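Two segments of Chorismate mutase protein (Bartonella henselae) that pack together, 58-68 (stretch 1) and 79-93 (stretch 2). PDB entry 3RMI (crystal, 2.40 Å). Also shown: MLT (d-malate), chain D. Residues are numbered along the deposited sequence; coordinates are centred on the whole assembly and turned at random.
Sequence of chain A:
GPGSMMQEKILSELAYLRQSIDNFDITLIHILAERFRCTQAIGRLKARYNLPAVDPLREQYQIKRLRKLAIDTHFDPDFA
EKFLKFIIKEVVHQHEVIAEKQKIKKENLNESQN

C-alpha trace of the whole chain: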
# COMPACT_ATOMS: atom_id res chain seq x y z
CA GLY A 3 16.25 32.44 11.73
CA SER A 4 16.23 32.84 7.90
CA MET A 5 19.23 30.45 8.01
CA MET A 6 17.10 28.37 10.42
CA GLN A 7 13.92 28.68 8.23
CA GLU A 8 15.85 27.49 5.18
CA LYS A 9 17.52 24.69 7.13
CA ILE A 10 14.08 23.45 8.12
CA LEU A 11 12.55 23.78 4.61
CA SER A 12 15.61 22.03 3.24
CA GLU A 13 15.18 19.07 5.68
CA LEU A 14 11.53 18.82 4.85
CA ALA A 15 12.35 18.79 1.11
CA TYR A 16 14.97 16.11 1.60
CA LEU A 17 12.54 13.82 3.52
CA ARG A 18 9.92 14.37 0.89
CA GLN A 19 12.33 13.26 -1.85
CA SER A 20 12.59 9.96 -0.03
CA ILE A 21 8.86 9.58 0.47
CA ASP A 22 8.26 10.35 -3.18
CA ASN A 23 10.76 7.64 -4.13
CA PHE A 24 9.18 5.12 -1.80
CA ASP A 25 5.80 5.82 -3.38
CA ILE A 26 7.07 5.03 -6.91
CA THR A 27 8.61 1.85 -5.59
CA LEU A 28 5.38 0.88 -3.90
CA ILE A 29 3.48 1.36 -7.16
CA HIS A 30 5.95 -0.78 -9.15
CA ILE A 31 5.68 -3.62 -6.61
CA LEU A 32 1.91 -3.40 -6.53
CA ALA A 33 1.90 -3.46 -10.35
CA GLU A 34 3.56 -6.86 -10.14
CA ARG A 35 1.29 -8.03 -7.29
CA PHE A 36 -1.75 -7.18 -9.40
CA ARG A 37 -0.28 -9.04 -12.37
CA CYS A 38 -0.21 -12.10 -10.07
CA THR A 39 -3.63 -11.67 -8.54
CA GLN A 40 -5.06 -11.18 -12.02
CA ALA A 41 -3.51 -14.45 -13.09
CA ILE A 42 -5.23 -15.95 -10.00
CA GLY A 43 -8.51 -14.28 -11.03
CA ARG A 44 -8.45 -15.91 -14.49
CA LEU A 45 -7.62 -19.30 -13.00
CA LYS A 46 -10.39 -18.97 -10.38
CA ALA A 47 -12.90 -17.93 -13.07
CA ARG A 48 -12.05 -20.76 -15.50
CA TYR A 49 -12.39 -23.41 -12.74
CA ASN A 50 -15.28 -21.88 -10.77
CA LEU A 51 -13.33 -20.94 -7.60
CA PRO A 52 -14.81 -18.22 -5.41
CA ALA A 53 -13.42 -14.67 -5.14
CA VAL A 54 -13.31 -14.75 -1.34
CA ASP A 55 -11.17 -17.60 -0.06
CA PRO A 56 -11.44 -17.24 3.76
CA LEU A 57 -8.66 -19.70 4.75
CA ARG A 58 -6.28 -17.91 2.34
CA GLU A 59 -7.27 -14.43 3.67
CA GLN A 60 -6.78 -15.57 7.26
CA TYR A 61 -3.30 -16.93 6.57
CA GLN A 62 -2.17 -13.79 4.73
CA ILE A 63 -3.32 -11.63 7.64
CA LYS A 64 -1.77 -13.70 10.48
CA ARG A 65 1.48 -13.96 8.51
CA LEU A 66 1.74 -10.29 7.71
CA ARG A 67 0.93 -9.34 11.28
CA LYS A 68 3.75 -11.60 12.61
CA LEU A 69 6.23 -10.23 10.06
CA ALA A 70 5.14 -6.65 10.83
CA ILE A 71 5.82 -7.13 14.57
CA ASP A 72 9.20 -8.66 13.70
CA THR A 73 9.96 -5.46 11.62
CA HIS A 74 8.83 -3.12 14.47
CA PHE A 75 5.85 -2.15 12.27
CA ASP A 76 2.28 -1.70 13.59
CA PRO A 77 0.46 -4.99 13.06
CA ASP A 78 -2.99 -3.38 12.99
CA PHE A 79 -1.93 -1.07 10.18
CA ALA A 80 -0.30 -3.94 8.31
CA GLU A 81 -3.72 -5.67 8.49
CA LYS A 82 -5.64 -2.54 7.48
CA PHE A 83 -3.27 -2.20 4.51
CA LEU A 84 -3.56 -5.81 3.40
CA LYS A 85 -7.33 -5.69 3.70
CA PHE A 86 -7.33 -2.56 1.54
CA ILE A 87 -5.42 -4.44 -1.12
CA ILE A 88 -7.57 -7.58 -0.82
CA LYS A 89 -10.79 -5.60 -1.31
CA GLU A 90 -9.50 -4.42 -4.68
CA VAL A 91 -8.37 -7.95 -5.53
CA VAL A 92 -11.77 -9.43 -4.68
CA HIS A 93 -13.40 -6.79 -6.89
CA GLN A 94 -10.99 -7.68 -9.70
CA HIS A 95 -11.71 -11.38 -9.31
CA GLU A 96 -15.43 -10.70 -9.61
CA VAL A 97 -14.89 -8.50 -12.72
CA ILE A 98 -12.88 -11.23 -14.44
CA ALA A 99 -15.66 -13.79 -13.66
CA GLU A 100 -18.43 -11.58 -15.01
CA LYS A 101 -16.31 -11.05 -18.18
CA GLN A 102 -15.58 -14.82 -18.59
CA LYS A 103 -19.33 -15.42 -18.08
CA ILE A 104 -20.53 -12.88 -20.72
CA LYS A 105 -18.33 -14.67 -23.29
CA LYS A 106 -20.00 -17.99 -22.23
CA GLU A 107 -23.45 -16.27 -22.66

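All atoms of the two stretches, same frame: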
# COMPACT_ATOMS: atom_id res chain seq x y z
N ARG A 58 -7.42 -18.66 2.93
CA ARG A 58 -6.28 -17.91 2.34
C ARG A 58 -6.12 -16.52 3.00
O ARG A 58 -5.01 -16.15 3.43
CB ARG A 58 -6.48 -17.81 0.82
CG ARG A 58 -5.54 -16.86 0.08
CD ARG A 58 -4.08 -17.28 0.16
NE ARG A 58 -3.25 -16.34 -0.59
CZ ARG A 58 -1.95 -16.12 -0.41
NH1 ARG A 58 -1.25 -16.81 0.49
NH2 ARG A 58 -1.33 -15.22 -1.17
N GLU A 59 -7.22 -15.79 3.11
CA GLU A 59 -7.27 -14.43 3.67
C GLU A 59 -6.71 -14.45 5.08
O GLU A 59 -5.89 -13.62 5.45
CB GLU A 59 -8.72 -13.90 3.72
CG GLU A 59 -9.05 -12.60 2.96
CD GLU A 59 -9.92 -12.79 1.65
OE1 GLU A 59 -9.48 -13.46 0.64
OE2 GLU A 59 -11.06 -12.22 1.64
N GLN A 60 -7.16 -15.43 5.86
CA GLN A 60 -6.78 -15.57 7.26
C GLN A 60 -5.30 -15.79 7.42
O GLN A 60 -4.68 -15.25 8.33
CB GLN A 60 -7.44 -16.77 7.89
CG GLN A 60 -8.71 -16.53 8.61
CD GLN A 60 -9.37 -17.86 9.02
OE1 GLN A 60 -10.54 -18.09 8.70
NE2 GLN A 60 -8.61 -18.75 9.70
N TYR A 61 -4.74 -16.65 6.57
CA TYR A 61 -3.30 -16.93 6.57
C TYR A 61 -2.50 -15.66 6.23
O TYR A 61 -1.52 -15.33 6.89
CB TYR A 61 -2.99 -18.07 5.57
CG TYR A 61 -1.51 -18.25 5.28
CD1 TYR A 61 -0.66 -18.94 6.16
CD2 TYR A 61 -0.94 -17.71 4.12
CE1 TYR A 61 0.72 -19.09 5.89
CE2 TYR A 61 0.42 -17.84 3.85
CZ TYR A 61 1.24 -18.53 4.73
OH TYR A 61 2.57 -18.66 4.43
N GLN A 62 -2.92 -14.96 5.19
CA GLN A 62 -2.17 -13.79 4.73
C GLN A 62 -2.12 -12.75 5.85
O GLN A 62 -1.11 -12.14 6.09
CB GLN A 62 -2.82 -13.18 3.48
CG GLN A 62 -2.86 -14.00 2.20
CD GLN A 62 -3.50 -13.23 1.06
OE1 GLN A 62 -2.83 -12.42 0.41
NE2 GLN A 62 -4.78 -13.44 0.82
N ILE A 63 -3.23 -12.59 6.57
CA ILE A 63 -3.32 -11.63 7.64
C ILE A 63 -2.45 -12.03 8.84
O ILE A 63 -1.71 -11.18 9.34
CB ILE A 63 -4.78 -11.40 8.10
CG1 ILE A 63 -5.54 -10.60 7.04
CG2 ILE A 63 -4.83 -10.66 9.43
CD1 ILE A 63 -7.07 -10.65 7.24
N LYS A 64 -2.54 -13.28 9.30
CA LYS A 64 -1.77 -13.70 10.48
C LYS A 64 -0.29 -13.55 10.14
O LYS A 64 0.48 -13.02 10.93
CB LYS A 64 -2.11 -15.13 11.00
N ARG A 65 0.08 -14.00 8.94
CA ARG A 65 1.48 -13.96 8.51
C ARG A 65 2.01 -12.54 8.44
O ARG A 65 3.07 -12.25 8.94
CB ARG A 65 1.60 -14.64 7.17
CG ARG A 65 3.00 -14.66 6.60
CD ARG A 65 2.98 -15.12 5.14
NE ARG A 65 4.21 -14.83 4.42
CZ ARG A 65 4.43 -13.74 3.67
NH1 ARG A 65 3.49 -12.76 3.49
NH2 ARG A 65 5.61 -13.64 3.07
N LEU A 66 1.25 -11.64 7.86
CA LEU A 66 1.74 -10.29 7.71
C LEU A 66 1.82 -9.58 9.06
O LEU A 66 2.72 -8.79 9.32
CB LEU A 66 0.89 -9.50 6.70
CG LEU A 66 1.65 -8.34 6.04
CD1 LEU A 66 2.85 -8.89 5.21
CD2 LEU A 66 0.73 -7.50 5.16
N ARG A 67 0.87 -9.89 9.94
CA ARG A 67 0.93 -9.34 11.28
C ARG A 67 2.22 -9.79 11.99
O ARG A 67 2.90 -8.94 12.58
CB ARG A 67 -0.32 -9.72 12.07
CG ARG A 67 -1.55 -8.88 11.70
CD ARG A 67 -2.77 -9.34 12.52
NE ARG A 67 -2.63 -8.95 13.91
CZ ARG A 67 -3.04 -7.80 14.44
NH1 ARG A 67 -3.70 -6.89 13.72
NH2 ARG A 67 -2.82 -7.57 15.73
N LYS A 68 2.56 -11.08 11.90
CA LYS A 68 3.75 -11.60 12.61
C LYS A 68 4.98 -10.91 12.05
O LYS A 68 5.82 -10.43 12.80
CB LYS A 68 3.90 -13.14 12.55
N PHE A 79 -2.00 -1.79 11.44
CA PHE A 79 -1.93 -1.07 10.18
C PHE A 79 -1.53 -1.99 9.04
O PHE A 79 -2.09 -1.89 7.95
CB PHE A 79 -1.02 0.14 10.25
CG PHE A 79 -1.11 1.00 9.02
CD1 PHE A 79 -2.26 1.74 8.76
CD2 PHE A 79 -0.07 1.04 8.09
CE1 PHE A 79 -2.38 2.52 7.59
CE2 PHE A 79 -0.17 1.83 6.93
CZ PHE A 79 -1.31 2.56 6.68
N ALA A 80 -0.59 -2.90 9.29
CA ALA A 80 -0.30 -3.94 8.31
C ALA A 80 -1.59 -4.63 7.85
O ALA A 80 -1.82 -4.81 6.66
CB ALA A 80 0.70 -4.97 8.87
N GLU A 81 -2.45 -4.99 8.79
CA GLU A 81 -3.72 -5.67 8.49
C GLU A 81 -4.66 -4.77 7.71
O GLU A 81 -5.25 -5.21 6.75
CB GLU A 81 -4.43 -6.14 9.77
CG GLU A 81 -5.68 -6.98 9.50
CD GLU A 81 -6.32 -7.58 10.73
OE1 GLU A 81 -5.64 -7.71 11.78
OE2 GLU A 81 -7.52 -7.92 10.64
N LYS A 82 -4.83 -3.54 8.17
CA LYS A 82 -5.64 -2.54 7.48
C LYS A 82 -5.18 -2.38 6.03
O LYS A 82 -6.00 -2.29 5.11
CB LYS A 82 -5.53 -1.19 8.21
CG LYS A 82 -6.76 -0.29 8.10
CD LYS A 82 -6.66 1.02 8.95
CE LYS A 82 -7.75 2.05 8.48
NZ LYS A 82 -7.73 3.41 9.14
N PHE A 83 -3.86 -2.34 5.84
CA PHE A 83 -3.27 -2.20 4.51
C PHE A 83 -3.53 -3.41 3.63
O PHE A 83 -3.96 -3.29 2.48
CB PHE A 83 -1.77 -1.94 4.63
CG PHE A 83 -1.03 -2.08 3.33
CD1 PHE A 83 -1.22 -1.21 2.31
CD2 PHE A 83 -0.14 -3.12 3.13
CE1 PHE A 83 -0.54 -1.36 1.11
CE2 PHE A 83 0.53 -3.27 1.95
CZ PHE A 83 0.32 -2.38 0.94
N LEU A 84 -3.29 -4.60 4.16
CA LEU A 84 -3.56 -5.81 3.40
C LEU A 84 -5.04 -5.93 3.04
O LEU A 84 -5.39 -6.29 1.91
CB LEU A 84 -3.09 -7.02 4.17
CG LEU A 84 -3.28 -8.40 3.56
CD1 LEU A 84 -2.52 -8.58 2.24
CD2 LEU A 84 -2.85 -9.45 4.59
N LYS A 85 -5.92 -5.59 3.96
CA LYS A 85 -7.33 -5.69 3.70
C LYS A 85 -7.77 -4.72 2.62
O LYS A 85 -8.67 -5.00 1.84
CB LYS A 85 -8.15 -5.44 4.99
CG LYS A 85 -8.22 -6.66 5.91
CD LYS A 85 -9.20 -6.46 7.08
CE LYS A 85 -9.86 -7.78 7.46
NZ LYS A 85 -10.34 -7.79 8.88
N PHE A 86 -7.13 -3.55 2.60
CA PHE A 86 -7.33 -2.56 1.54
C PHE A 86 -6.96 -3.14 0.19
O PHE A 86 -7.69 -2.98 -0.79
CB PHE A 86 -6.50 -1.30 1.85
CG PHE A 86 -6.54 -0.26 0.77
CD1 PHE A 86 -7.61 0.64 0.69
CD2 PHE A 86 -5.52 -0.18 -0.17
CE1 PHE A 86 -7.66 1.60 -0.30
CE2 PHE A 86 -5.56 0.77 -1.18
CZ PHE A 86 -6.64 1.67 -1.24
N ILE A 87 -5.82 -3.82 0.13
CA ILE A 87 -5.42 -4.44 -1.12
C ILE A 87 -6.38 -5.58 -1.50
O ILE A 87 -6.81 -5.71 -2.65
CB ILE A 87 -3.99 -4.98 -1.05
CG1 ILE A 87 -3.01 -3.83 -0.80
CG2 ILE A 87 -3.63 -5.65 -2.33
CD1 ILE A 87 -3.02 -2.79 -1.92
N ILE A 88 -6.76 -6.39 -0.52
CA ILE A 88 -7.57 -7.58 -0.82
C ILE A 88 -8.94 -7.20 -1.33
O ILE A 88 -9.52 -7.91 -2.15
CB ILE A 88 -7.74 -8.45 0.40
CG1 ILE A 88 -6.44 -9.18 0.72
CG2 ILE A 88 -8.93 -9.44 0.23
CD1 ILE A 88 -6.54 -9.97 2.08
N LYS A 89 -9.48 -6.09 -0.84
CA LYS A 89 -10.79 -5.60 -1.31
C LYS A 89 -10.75 -5.27 -2.82
O LYS A 89 -11.69 -5.55 -3.57
CB LYS A 89 -11.18 -4.36 -0.50
CG LYS A 89 -12.64 -3.95 -0.52
CD LYS A 89 -12.83 -2.56 0.11
CE LYS A 89 -14.25 -2.03 -0.08
NZ LYS A 89 -14.27 -0.54 0.11
N GLU A 90 -9.64 -4.70 -3.27
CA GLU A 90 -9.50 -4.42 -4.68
C GLU A 90 -9.38 -5.73 -5.43
O GLU A 90 -9.97 -5.91 -6.49
CB GLU A 90 -8.26 -3.58 -4.92
CG GLU A 90 -8.07 -3.20 -6.37
CD GLU A 90 -9.20 -2.35 -6.93
OE1 GLU A 90 -9.97 -1.77 -6.12
OE2 GLU A 90 -9.31 -2.25 -8.16
N VAL A 91 -8.60 -6.65 -4.88
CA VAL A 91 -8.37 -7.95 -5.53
C VAL A 91 -9.68 -8.72 -5.70
O VAL A 91 -9.94 -9.29 -6.75
CB VAL A 91 -7.35 -8.80 -4.75
CG1 VAL A 91 -7.33 -10.23 -5.29
CG2 VAL A 91 -5.95 -8.17 -4.84
N VAL A 92 -10.51 -8.70 -4.67
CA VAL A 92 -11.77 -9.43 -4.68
C VAL A 92 -12.68 -8.81 -5.74
O VAL A 92 -13.32 -9.54 -6.52
CB VAL A 92 -12.41 -9.45 -3.27
CG1 VAL A 92 -13.87 -9.70 -3.35
CG2 VAL A 92 -11.71 -10.48 -2.38
N HIS A 93 -12.73 -7.48 -5.79
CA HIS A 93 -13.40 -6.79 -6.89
C HIS A 93 -12.87 -7.26 -8.24
O HIS A 93 -13.65 -7.57 -9.15
CB HIS A 93 -13.23 -5.26 -6.79
CG HIS A 93 -13.85 -4.50 -7.95
ND1 HIS A 93 -13.11 -3.72 -8.81
CD2 HIS A 93 -15.13 -4.45 -8.39
CE1 HIS A 93 -13.91 -3.20 -9.73
NE2 HIS A 93 -15.14 -3.63 -9.49
C1 MLT D . -6.19 -14.32 -3.74
O1 MLT D . -6.89 -15.37 -3.93
O2 MLT D . -6.85 -13.29 -3.72
C2 MLT D . -4.69 -14.32 -3.58
O3 MLT D . -4.43 -15.58 -3.03
C3 MLT D . -3.91 -13.35 -2.68
C4 MLT D . -4.58 -12.05 -2.19
O4 MLT D . -5.68 -12.06 -1.51
O5 MLT D . -4.02 -10.93 -2.38

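Both stretches lie within longer α-helices, and each is held by regular i to i+4 backbone hydrogen bonds, such as Ile-63 N to Glu-59 O (3.1 Å) and Leu-84 N to Ala-80 O (2.9 Å). The helices run in roughly opposite directions, with 143° between their N-to-C vectors and a closest axis approach of 9.0 Å. They diverge along their length: the CA atoms of Ile-63 and Glu-81 are 6.0 Å apart, whereas those of Glu-59 and Ile-88 are separated by 8.2 Å. Together the stretches bury 553 Å².

Leu-84 is central to the packing. Its CB points toward the first helix, and its t,p rotamer brings CD2 to 3.5 Å from Gln-62 O and 3.8 Å from Ile-63 CG1, so the methyl packs against backbone as well as side chain. Leu-66 CD2 completes this apolar patch, 4.0 Å from Leu-84 CB and 4.5 Å from Ala-80 CB. The small side chain of Ala-80 faces the partner helix where the backbones are close. Further along, Ile-88 CD1 meets the aliphatic part of Glu-59, 3.7 Å from its CG; Glu-59 OE1 is buried by the contact without a polar partner.

Charged groups close the end where the backbones converge. Arg-67 and Glu-81 both leave their helices sideways, but their ends come nearer, and Arg-67 NH1 donates to Glu-81 OE1 at 2.9 Å in a salt bridge. Lys-85 NZ adds a weak, charged hydrogen bond to Glu-81 OE2 (3.3 Å), while Ile-63 CG2 packs 3.7 Å from Glu-81 CD.

The d-malate engages both helices. Arg-58 NE donates to its hydroxyl O3 (2.8 Å) and Gln-62 NE2 to its carboxylate O4 (2.9 Å), while Ile-88 CG1 approaches O4 to 3.7 Å and Val-91 CG1 lies 3.5 Å from O2.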